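PDB 5A7Z: tRNA (adenine(9)-N1)-methyltransferase from Sulfolobus acidocaldarius, which catalyses the transfer of a methyl group from S-adenosyl-L-methionine to N1 of adenosine 9 in tRNA. Local coordinates for residues Pro108-Asp113 against Asn195-Gly200; Asn174-Asp179 against Pro225-Gln230; Leu178-Asp183 against Gly206-Arg211; Val184-Gln189 against Gln257-Ala262. All blocks are in the same frame, centred on the assembly; numbering follows the deposited sequence.

Contact 1: Pro108-Asp113 against Asn195-Gly200; sequences PKMVID and NVFVIG
The ring of Phe197 meets strand 109-113 with its rim: Lys109 O and Pro108 CB both lie at the edge, near the ring plane. Met110, built as selenomethionine, approaches obliquely in a Met-aromatic contact. Its CE reaches Phe197 CD1 at 3.6 Å, and the chain gets there by bending at chi2 (-73°), which lays it alongside the phenylalanine. Further along that surface Ile112 CD1 touches Ile199 CD1, and helix 242-255 packs against Met110, Ile112 and Phe197.

Lys109, Val111, Val196 and Val198 occupy the other surface. Val196 CG2 rests 4.0 Å from Lys109 CB, while its CG1 turns to Val111 CG2 at 4.1 Å. An alanine in place of Val196 would probably open a gap beside Lys109 CB and Val111 CG2. The lysine amine itself runs on to Asp173.

Between the two surfaces the backbones form a parallel ladder of five hydrogen bonds. Ile199 N to Val111 O, at 2.9 Å, is nearly straight, whereas Asp113 N comes to Ile199 O from 37° above the carbonyl plane. The sheet of this SPOUT methyltransferase is thus held here by backbone hydrogen bonds, which leaves the buried side chains to apolar packing, while the carboxylate of Asp113 is taken up beyond the two strands by the backbone N atoms of Gly115, Ala212 and Thr213.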
# COMPACT_ATOMS: atom_id res chain seq x y z
N PRO A 108 1.50 -6.81 -2.20
CA PRO A 108 0.78 -6.58 -3.44
C PRO A 108 1.28 -5.35 -4.18
O PRO A 108 2.00 -4.53 -3.61
CB PRO A 108 -0.66 -6.37 -2.97
CG PRO A 108 -0.52 -5.78 -1.60
CD PRO A 108 0.65 -6.53 -1.02
N LYS A 109 0.91 -5.25 -5.46
CA LYS A 109 1.29 -4.13 -6.32
C LYS A 109 0.11 -3.29 -6.62
O LYS A 109 -0.91 -3.79 -7.05
CB LYS A 109 1.85 -4.64 -7.63
CG LYS A 109 3.17 -5.34 -7.47
CD LYS A 109 3.65 -5.82 -8.81
CE LYS A 109 5.01 -6.49 -8.70
NZ LYS A 109 5.24 -7.43 -9.84
N MSE A 110 0.26 -1.99 -6.44
CA MSE A 110 -0.76 -1.03 -6.75
C MSE A 110 -0.24 -0.24 -7.94
O MSE A 110 0.80 0.40 -7.86
CB MSE A 110 -0.96 -0.12 -5.52
CG MSE A 110 -1.07 -0.91 -4.20
SE MSE A 110 -2.82 -1.85 -4.11
CE MSE A 110 -2.16 -3.55 -3.48
N VAL A 111 -0.98 -0.26 -9.03
CA VAL A 111 -0.51 0.31 -10.29
C VAL A 111 -1.44 1.41 -10.68
O VAL A 111 -2.66 1.19 -10.78
CB VAL A 111 -0.49 -0.76 -11.39
CG1 VAL A 111 -0.11 -0.16 -12.71
CG2 VAL A 111 0.49 -1.86 -11.00
N ILE A 112 -0.90 2.62 -10.80
CA ILE A 112 -1.67 3.74 -11.34
C ILE A 112 -1.34 3.88 -12.82
O ILE A 112 -0.19 4.17 -13.20
CB ILE A 112 -1.35 5.07 -10.63
CG1 ILE A 112 -1.41 4.90 -9.10
CG2 ILE A 112 -2.31 6.17 -11.08
CD1 ILE A 112 -2.68 4.28 -8.63
N ASP A 113 -2.37 3.69 -13.65
CA ASP A 113 -2.18 3.68 -15.11
C ASP A 113 -2.48 5.06 -15.68
O ASP A 113 -3.63 5.44 -15.87
CB ASP A 113 -3.07 2.62 -15.74
CG ASP A 113 -2.76 2.39 -17.23
OD1 ASP A 113 -2.14 3.27 -17.91
OD2 ASP A 113 -3.19 1.31 -17.73
N ASN A 195 -3.22 -10.09 -6.54
CA ASN A 195 -2.01 -9.48 -5.96
C ASN A 195 -1.52 -8.22 -6.68
O ASN A 195 -0.50 -7.65 -6.30
CB ASN A 195 -0.89 -10.50 -5.82
CG ASN A 195 -0.44 -11.05 -7.14
OD1 ASN A 195 -0.87 -10.61 -8.18
ND2 ASN A 195 0.46 -12.03 -7.09
N VAL A 196 -2.22 -7.82 -7.74
CA VAL A 196 -1.88 -6.62 -8.52
C VAL A 196 -3.18 -5.87 -8.87
O VAL A 196 -4.11 -6.47 -9.37
CB VAL A 196 -1.12 -6.97 -9.81
CG1 VAL A 196 -0.84 -5.71 -10.63
CG2 VAL A 196 0.17 -7.70 -9.49
N PHE A 197 -3.22 -4.57 -8.58
CA PHE A 197 -4.44 -3.75 -8.76
C PHE A 197 -4.18 -2.55 -9.62
O PHE A 197 -3.30 -1.76 -9.33
CB PHE A 197 -4.99 -3.32 -7.39
CG PHE A 197 -5.28 -4.48 -6.52
CD1 PHE A 197 -4.25 -5.13 -5.89
CD2 PHE A 197 -6.54 -5.03 -6.49
CE1 PHE A 197 -4.48 -6.28 -5.16
CE2 PHE A 197 -6.79 -6.17 -5.74
CZ PHE A 197 -5.76 -6.80 -5.08
N VAL A 198 -4.92 -2.46 -10.73
CA VAL A 198 -4.72 -1.43 -11.73
C VAL A 198 -5.87 -0.43 -11.67
O VAL A 198 -7.04 -0.79 -11.82
CB VAL A 198 -4.62 -2.03 -13.15
CG1 VAL A 198 -4.39 -0.93 -14.18
CG2 VAL A 198 -3.49 -3.05 -13.24
N ILE A 199 -5.49 0.84 -11.44
CA ILE A 199 -6.39 1.99 -11.41
C ILE A 199 -5.93 3.02 -12.45
O ILE A 199 -4.84 3.59 -12.35
CB ILE A 199 -6.43 2.65 -10.00
CG1 ILE A 199 -6.33 1.57 -8.91
CG2 ILE A 199 -7.74 3.42 -9.82
CD1 ILE A 199 -5.94 2.07 -7.53
N GLY A 200 -6.76 3.24 -13.46
CA GLY A 200 -6.49 4.26 -14.47
C GLY A 200 -7.21 5.54 -14.13
O GLY A 200 -7.63 5.74 -12.99

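Contact 2: Asn174-Asp179 against Pro225-Gln230; sequences NPVILD and PRVKIQ
Ile177 and Arg226 pair in a buried parallel strand contact of the methyltransferase domain, where strand 175-178 has strand 226-228 on one flank and strand 196-202 on the other. The axes of 175-178 and 226-228 make an angle of 48°. Three backbone bonds join the segments. Ile177 N gives to Pro225 O at 2.9 Å and Val227 N to Ile177 O at 2.8 Å, both close to straight on the carbonyl. The third, Asp179 N to Val227 O, arrives from above the carbonyl plane.

Both strands belong to the parallel alpha/beta sheet of the SPOUT (class IV-like) fold, whose C-terminal part is knotted in this superfamily. One surface is apolar: Leu178 CD2 lies 3.7 Å from Ile229 CD1, and both residues touch Ile249 of helix 242-255.

On the other surface Arg226, bent at chi2 (-141°), folds back over its neighbour, so that Ile177 CG2 sits 3.5 Å above one face of the guanidinium, toward its rim. Arg226 NH1 then makes a salt bridge to Asp179 OD2 at 2.9 Å. The oxygen, which Arg207 also meets, lies near the guanidinium plane, yet the donor comes from well above the carboxylate, the two planes being 85° apart. A second acid, Asp210, stands at Arg226 NH2, a pair modelled unusually short.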
# COMPACT_ATOMS: atom_id res chain seq x y z
N ASN A 174 -1.03 -11.31 -10.73
CA ASN A 174 -2.38 -11.76 -10.97
C ASN A 174 -3.35 -10.59 -10.86
O ASN A 174 -3.99 -10.41 -9.82
CB ASN A 174 -2.72 -12.84 -9.97
CG ASN A 174 -4.12 -13.31 -10.09
OD1 ASN A 174 -4.79 -13.10 -11.09
ND2 ASN A 174 -4.60 -13.91 -9.03
N PRO A 175 -3.43 -9.77 -11.93
CA PRO A 175 -3.96 -8.42 -11.86
C PRO A 175 -5.44 -8.37 -11.97
O PRO A 175 -6.05 -9.24 -12.59
CB PRO A 175 -3.35 -7.73 -13.09
CG PRO A 175 -2.40 -8.71 -13.69
CD PRO A 175 -2.89 -10.05 -13.26
N VAL A 176 -6.04 -7.37 -11.35
CA VAL A 176 -7.40 -7.01 -11.64
C VAL A 176 -7.45 -5.52 -11.95
O VAL A 176 -6.55 -4.78 -11.54
CB VAL A 176 -8.30 -7.37 -10.48
CG1 VAL A 176 -8.03 -6.45 -9.31
CG2 VAL A 176 -9.75 -7.32 -10.89
N ILE A 177 -8.43 -5.09 -12.74
CA ILE A 177 -8.55 -3.71 -13.15
C ILE A 177 -9.75 -3.12 -12.43
O ILE A 177 -10.85 -3.66 -12.48
CB ILE A 177 -8.83 -3.58 -14.67
CG1 ILE A 177 -7.90 -4.46 -15.51
CG2 ILE A 177 -8.76 -2.14 -15.12
CD1 ILE A 177 -6.42 -4.24 -15.30
N LEU A 178 -9.54 -1.99 -11.78
CA LEU A 178 -10.62 -1.32 -11.09
C LEU A 178 -11.33 -0.41 -12.04
O LEU A 178 -10.74 0.45 -12.65
CB LEU A 178 -10.08 -0.59 -9.86
CG LEU A 178 -9.70 -1.69 -8.86
CD1 LEU A 178 -8.42 -1.41 -8.14
CD2 LEU A 178 -10.84 -1.97 -7.89
N ASP A 179 -12.62 -0.65 -12.20
CA ASP A 179 -13.41 -0.06 -13.27
C ASP A 179 -14.86 0.07 -12.80
O ASP A 179 -15.54 -0.94 -12.61
CB ASP A 179 -13.34 -0.96 -14.50
CG ASP A 179 -13.97 -0.33 -15.75
OD1 ASP A 179 -14.53 0.78 -15.66
OD2 ASP A 179 -13.90 -0.95 -16.83
N PRO A 225 -9.57 -9.29 -15.40
CA PRO A 225 -10.91 -9.03 -14.92
C PRO A 225 -11.09 -7.58 -14.56
O PRO A 225 -10.14 -6.93 -14.15
CB PRO A 225 -11.04 -9.91 -13.66
CG PRO A 225 -9.75 -10.66 -13.52
CD PRO A 225 -8.93 -10.44 -14.74
N ARG A 226 -12.31 -7.09 -14.74
CA ARG A 226 -12.63 -5.70 -14.52
C ARG A 226 -13.65 -5.63 -13.41
O ARG A 226 -14.79 -6.09 -13.59
CB ARG A 226 -13.24 -5.08 -15.77
CG ARG A 226 -12.35 -5.06 -16.99
CD ARG A 226 -12.51 -3.76 -17.78
NE ARG A 226 -11.23 -3.41 -18.40
CZ ARG A 226 -10.62 -2.24 -18.31
NH1 ARG A 226 -11.16 -1.21 -17.66
NH2 ARG A 226 -9.44 -2.11 -18.91
N VAL A 227 -13.30 -4.94 -12.33
CA VAL A 227 -13.97 -5.11 -11.07
C VAL A 227 -14.54 -3.77 -10.62
O VAL A 227 -13.83 -2.77 -10.55
CB VAL A 227 -12.98 -5.70 -10.06
CG1 VAL A 227 -13.38 -5.37 -8.63
CG2 VAL A 227 -12.89 -7.20 -10.26
N LYS A 228 -15.86 -3.73 -10.42
CA LYS A 228 -16.51 -2.53 -9.90
C LYS A 228 -16.76 -2.65 -8.40
O LYS A 228 -17.26 -3.66 -7.90
CB LYS A 228 -17.82 -2.22 -10.64
CG LYS A 228 -18.75 -3.41 -10.78
CD LYS A 228 -20.08 -3.00 -11.35
CE LYS A 228 -20.85 -4.21 -11.84
NZ LYS A 228 -22.20 -3.83 -12.35
N ILE A 229 -16.36 -1.62 -7.67
CA ILE A 229 -16.57 -1.57 -6.25
C ILE A 229 -17.92 -0.93 -5.97
O ILE A 229 -18.17 0.18 -6.40
CB ILE A 229 -15.47 -0.74 -5.58
CG1 ILE A 229 -14.15 -1.52 -5.61
CG2 ILE A 229 -15.88 -0.39 -4.15
CD1 ILE A 229 -12.96 -0.74 -5.09
N GLN A 230 -18.80 -1.66 -5.27
CA GLN A 230 -20.16 -1.18 -4.92
C GLN A 230 -20.40 -1.15 -3.41
O GLN A 230 -19.87 -1.96 -2.67
CB GLN A 230 -21.22 -2.07 -5.54
CG GLN A 230 -21.06 -2.33 -7.01
CD GLN A 230 -22.28 -2.98 -7.60
OE1 GLN A 230 -22.87 -3.87 -6.98
NE2 GLN A 230 -22.68 -2.55 -8.78

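Contact 3: Leu178-Asp183 against Gly206-Arg211; sequences LDPYGD and GRRLDR
Charge comes first: Arg207 NE forms a salt bridge with Asp179 OD2 at 2.8 Å, although the hydrogen bond within it is weak, bent to 126° at the hydrogen. The guanidinium and carboxylate planes stand 56° apart. OD2 is shared with Arg226, whereas OD1 serves the chain itself and accepts Tyr181 N at 3.1 Å. The other arginine, Arg208, brings CD to 3.6 Å from Leu178 O on the extended start of its chain; a bend at chi3 (-87°) then turns its guanidinium to the carbonyls of Asp240 and Gly200.

The Tyr181 N bond makes an Asx turn, nested in a type I beta turn from Asp179 to Gly182 that carries the chain out of strand 175-178, one of the parallel strands of the SPOUT fold. A leucine in place of Asp179 would probably leave both Arg207 and Arg226 without this shared carboxylate and loosen the turn at Tyr181.

Packing against flat groups follows. Tyr181 CB lies over one face of the Arg207 guanidinium, 4.0 Å above it and toward the rim, and the edge of the tyrosine ring faces the Gly206-Arg207 peptide, with Tyr181 CE2 3.6 Å from Arg207 N. Gly206 is poorly ordered, which leaves this margin less certain.

In nonpolar contact, Pro180 CD abuts Arg208 CB at 3.8 Å, the two side chains crossing at about a right angle.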
# COMPACT_ATOMS: atom_id res chain seq x y z
N LEU A 178 -9.54 -1.99 -11.78
CA LEU A 178 -10.62 -1.32 -11.09
C LEU A 178 -11.33 -0.41 -12.04
O LEU A 178 -10.74 0.45 -12.65
CB LEU A 178 -10.08 -0.59 -9.86
CG LEU A 178 -9.70 -1.69 -8.86
CD1 LEU A 178 -8.42 -1.41 -8.14
CD2 LEU A 178 -10.84 -1.97 -7.89
N ASP A 179 -12.62 -0.65 -12.20
CA ASP A 179 -13.41 -0.06 -13.27
C ASP A 179 -14.86 0.07 -12.80
O ASP A 179 -15.54 -0.94 -12.61
CB ASP A 179 -13.34 -0.96 -14.50
CG ASP A 179 -13.97 -0.33 -15.75
OD1 ASP A 179 -14.53 0.78 -15.66
OD2 ASP A 179 -13.90 -0.95 -16.83
N PRO A 180 -15.33 1.31 -12.61
CA PRO A 180 -16.74 1.55 -12.23
C PRO A 180 -17.73 0.85 -13.14
O PRO A 180 -18.86 0.56 -12.73
CB PRO A 180 -16.90 3.07 -12.36
CG PRO A 180 -15.69 3.56 -13.09
CD PRO A 180 -14.60 2.57 -12.81
N TYR A 181 -17.31 0.58 -14.36
CA TYR A 181 -18.18 -0.01 -15.36
C TYR A 181 -17.74 -1.43 -15.70
O TYR A 181 -18.18 -2.00 -16.68
CB TYR A 181 -18.18 0.87 -16.60
CG TYR A 181 -19.00 2.14 -16.46
CD1 TYR A 181 -20.39 2.10 -16.54
CD2 TYR A 181 -18.39 3.37 -16.30
CE1 TYR A 181 -21.14 3.26 -16.44
CE2 TYR A 181 -19.14 4.53 -16.19
CZ TYR A 181 -20.52 4.46 -16.27
OH TYR A 181 -21.29 5.59 -16.18
N GLY A 182 -16.87 -2.01 -14.87
CA GLY A 182 -16.53 -3.41 -14.99
C GLY A 182 -17.77 -4.27 -14.83
O GLY A 182 -18.80 -3.78 -14.39
N ASP A 183 -17.66 -5.55 -15.14
CA ASP A 183 -18.82 -6.45 -15.04
C ASP A 183 -18.77 -7.31 -13.78
O ASP A 183 -19.79 -7.85 -13.37
CB ASP A 183 -18.94 -7.33 -16.29
CG ASP A 183 -17.73 -8.22 -16.51
OD1 ASP A 183 -16.64 -7.90 -15.99
OD2 ASP A 183 -17.85 -9.25 -17.22
N GLY A 206 -17.16 8.88 -16.16
CA GLY A 206 -16.90 7.72 -15.34
C GLY A 206 -16.00 6.59 -15.76
O GLY A 206 -15.30 6.10 -14.92
N ARG A 207 -16.05 6.12 -17.00
CA ARG A 207 -15.21 4.98 -17.20
C ARG A 207 -13.80 5.34 -16.86
O ARG A 207 -13.40 6.48 -16.91
CB ARG A 207 -15.31 4.27 -18.52
CG ARG A 207 -15.26 2.77 -18.27
CD ARG A 207 -14.17 2.03 -19.02
NE ARG A 207 -14.44 0.59 -19.07
CZ ARG A 207 -15.53 0.05 -19.61
NH1 ARG A 207 -16.46 0.80 -20.17
NH2 ARG A 207 -15.70 -1.27 -19.59
N ARG A 208 -13.09 4.33 -16.47
CA ARG A 208 -11.72 4.47 -16.04
C ARG A 208 -10.87 3.69 -16.99
O ARG A 208 -10.77 2.48 -16.91
CB ARG A 208 -11.54 3.94 -14.62
CG ARG A 208 -10.46 4.61 -13.82
CD ARG A 208 -10.37 4.00 -12.44
NE ARG A 208 -11.29 4.65 -11.52
CZ ARG A 208 -11.11 5.87 -11.04
NH1 ARG A 208 -10.07 6.57 -11.39
NH2 ARG A 208 -11.98 6.37 -10.21
N LEU A 209 -10.27 4.41 -17.91
CA LEU A 209 -9.40 3.83 -18.90
C LEU A 209 -8.02 3.58 -18.31
O LEU A 209 -7.35 4.50 -17.81
CB LEU A 209 -9.30 4.73 -20.14
CG LEU A 209 -8.18 4.40 -21.16
CD1 LEU A 209 -8.24 2.94 -21.66
CD2 LEU A 209 -8.22 5.36 -22.35
N ASP A 210 -7.63 2.32 -18.34
CA ASP A 210 -6.27 1.88 -18.08
C ASP A 210 -5.57 1.63 -19.43
O ASP A 210 -5.58 0.51 -19.96
CB ASP A 210 -6.32 0.59 -17.29
CG ASP A 210 -7.19 -0.43 -17.95
OD1 ASP A 210 -8.32 -0.05 -18.34
OD2 ASP A 210 -6.74 -1.57 -18.17
N ARG A 211 -4.97 2.67 -19.98
CA ARG A 211 -4.55 2.64 -21.35
C ARG A 211 -3.24 1.84 -21.56
O ARG A 211 -3.09 1.17 -22.56
CB ARG A 211 -4.33 4.06 -21.84
CG ARG A 211 -3.87 4.13 -23.29
CD ARG A 211 -4.99 3.70 -24.21
NE ARG A 211 -4.90 4.25 -25.56
CZ ARG A 211 -5.96 4.52 -26.33
NH1 ARG A 211 -7.20 4.32 -25.85
NH2 ARG A 211 -5.80 4.99 -27.57

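Contact 4: Val184-Gln189 against Gln257-Ala262; sequences VVATDQ and QSLEEA
Leu259, the first residue of helix 259-265, spans the distance to segment 184-189. Its CB lies 3.6 Å from Asp188 OD1. From there CG is carried anti to the leucine's backbone N (chi1 -179°), which directs the branch at Ala186. At the tip, CD2 does the touching: it rests 3.5 Å from Ala186 O and 4.0 Å from Ala186 CB, and it also brushes the carbonyl carbon of Thr187. Elsewhere the leucine also packs on Ile248 of helix 242-255.

The polar half of the contact begins at the root of this side chain. Leu259 N donates to Asp188 OD1 at 2.8 Å, with an angle of 143° at the hydrogen. The donor meets the oxygen on its syn side, 20° out of the carboxylate plane. Asp188 OD1 also lies 3.6 Å from Ser258 CA, which places the carboxylate at the very start of the helix, where the N-terminal end of the helix dipole would probably stabilise its negative charge. Arg192 adds at most a weak, long ion pair. Asp188 itself opens helix 188-192, whose N-cap is Thr187, with OG1 bonded to Ile190 N.

Two helix beginnings are therefore joined through one acid. A side-chain carboxylate from another segment accepts the first-turn amide of helix 259-265, just after its N-cap residue Ser258, and so ties the C-terminal helix to the segment that follows strand 184-185.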
# COMPACT_ATOMS: atom_id res chain seq x y z
N VAL A 184 -17.60 -7.46 -13.18
CA VAL A 184 -17.46 -8.17 -11.92
C VAL A 184 -17.65 -7.18 -10.78
O VAL A 184 -17.12 -6.07 -10.81
CB VAL A 184 -16.05 -8.80 -11.79
CG1 VAL A 184 -15.95 -9.61 -10.50
CG2 VAL A 184 -15.70 -9.66 -13.00
N VAL A 185 -18.40 -7.59 -9.76
CA VAL A 185 -18.57 -6.77 -8.56
C VAL A 185 -17.51 -7.17 -7.55
O VAL A 185 -17.32 -8.35 -7.30
CB VAL A 185 -19.98 -6.95 -7.95
CG1 VAL A 185 -20.03 -6.42 -6.51
CG2 VAL A 185 -21.04 -6.26 -8.82
N ALA A 186 -16.83 -6.20 -6.96
CA ALA A 186 -15.77 -6.53 -6.03
C ALA A 186 -16.36 -7.15 -4.75
O ALA A 186 -17.34 -6.67 -4.21
CB ALA A 186 -14.95 -5.30 -5.70
N THR A 187 -15.73 -8.23 -4.30
CA THR A 187 -16.01 -8.79 -3.00
C THR A 187 -14.72 -8.81 -2.22
O THR A 187 -13.63 -8.58 -2.77
CB THR A 187 -16.48 -10.24 -3.11
OG1 THR A 187 -15.42 -11.01 -3.66
CG2 THR A 187 -17.69 -10.36 -4.01
N ASP A 188 -14.83 -9.10 -0.93
CA ASP A 188 -13.67 -9.21 -0.06
C ASP A 188 -12.68 -10.21 -0.65
O ASP A 188 -11.48 -9.94 -0.72
CB ASP A 188 -14.10 -9.63 1.37
CG ASP A 188 -14.69 -8.45 2.18
OD1 ASP A 188 -13.90 -7.56 2.57
OD2 ASP A 188 -15.93 -8.40 2.41
N GLN A 189 -13.18 -11.34 -1.11
CA GLN A 189 -12.29 -12.41 -1.50
C GLN A 189 -11.69 -12.15 -2.88
O GLN A 189 -10.50 -12.41 -3.09
CB GLN A 189 -12.98 -13.78 -1.41
CG GLN A 189 -13.29 -14.22 0.04
CD GLN A 189 -12.15 -13.96 1.04
OE1 GLN A 189 -12.20 -13.01 1.85
NE2 GLN A 189 -11.11 -14.79 0.97
N GLN A 257 -9.89 -5.51 6.80
CA GLN A 257 -11.12 -4.86 6.94
C GLN A 257 -12.10 -5.40 5.94
O GLN A 257 -11.75 -5.86 4.85
CB GLN A 257 -10.96 -3.37 6.76
CG GLN A 257 -11.44 -2.59 7.95
CD GLN A 257 -11.58 -1.11 7.68
OE1 GLN A 257 -10.97 -0.58 6.77
NE2 GLN A 257 -12.40 -0.44 8.49
N SER A 258 -13.35 -5.38 6.36
CA SER A 258 -14.49 -5.55 5.47
C SER A 258 -14.46 -4.49 4.33
O SER A 258 -14.17 -3.30 4.57
CB SER A 258 -15.75 -5.41 6.33
OG SER A 258 -16.88 -5.54 5.57
N LEU A 259 -14.76 -4.93 3.12
CA LEU A 259 -14.93 -4.02 2.00
C LEU A 259 -15.97 -2.96 2.34
O LEU A 259 -15.71 -1.76 2.21
CB LEU A 259 -15.38 -4.80 0.76
CG LEU A 259 -15.57 -3.96 -0.51
CD1 LEU A 259 -14.48 -2.92 -0.66
CD2 LEU A 259 -15.61 -4.86 -1.74
N GLU A 260 -17.11 -3.40 2.85
CA GLU A 260 -18.15 -2.49 3.31
C GLU A 260 -17.62 -1.44 4.29
O GLU A 260 -17.94 -0.26 4.16
CB GLU A 260 -19.30 -3.28 3.95
CG GLU A 260 -20.46 -2.41 4.40
CD GLU A 260 -21.60 -3.22 4.99
OE1 GLU A 260 -21.46 -4.46 5.08
OE2 GLU A 260 -22.63 -2.63 5.36
N GLU A 261 -16.83 -1.86 5.27
CA GLU A 261 -16.34 -0.93 6.29
C GLU A 261 -15.19 -0.11 5.79
O GLU A 261 -14.96 1.00 6.26
CB GLU A 261 -15.89 -1.70 7.54
CG GLU A 261 -17.01 -2.48 8.23
CD GLU A 261 -17.82 -1.64 9.23
OE1 GLU A 261 -18.51 -0.66 8.82
OE2 GLU A 261 -17.77 -1.99 10.44
N ALA A 262 -14.41 -0.70 4.87
CA ALA A 262 -13.33 0.02 4.24
C ALA A 262 -13.92 1.18 3.44
O ALA A 262 -13.45 2.30 3.51
CB ALA A 262 -12.53 -0.91 3.33

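How the contacts relate
Contacts 1 and 2 are the buried pair: both are parallel ladders in one sheet, joined where strand 196-202 lies beside strand 175-178. Their chemistry is mostly backbone bonding and apolar packing, with charge entering contact 2 at its edge. Contact 3, only partly buried, shares Leu178 and Asp179 with contact 2 but leaves the sheet for a turn, where arginines and acids take over. Contact 4, also partly buried, reaches the sheet through strand 184-185, the neighbour of strand 226-228, yet replaces the ladder by a single side-chain bond to a helix start and one leucine.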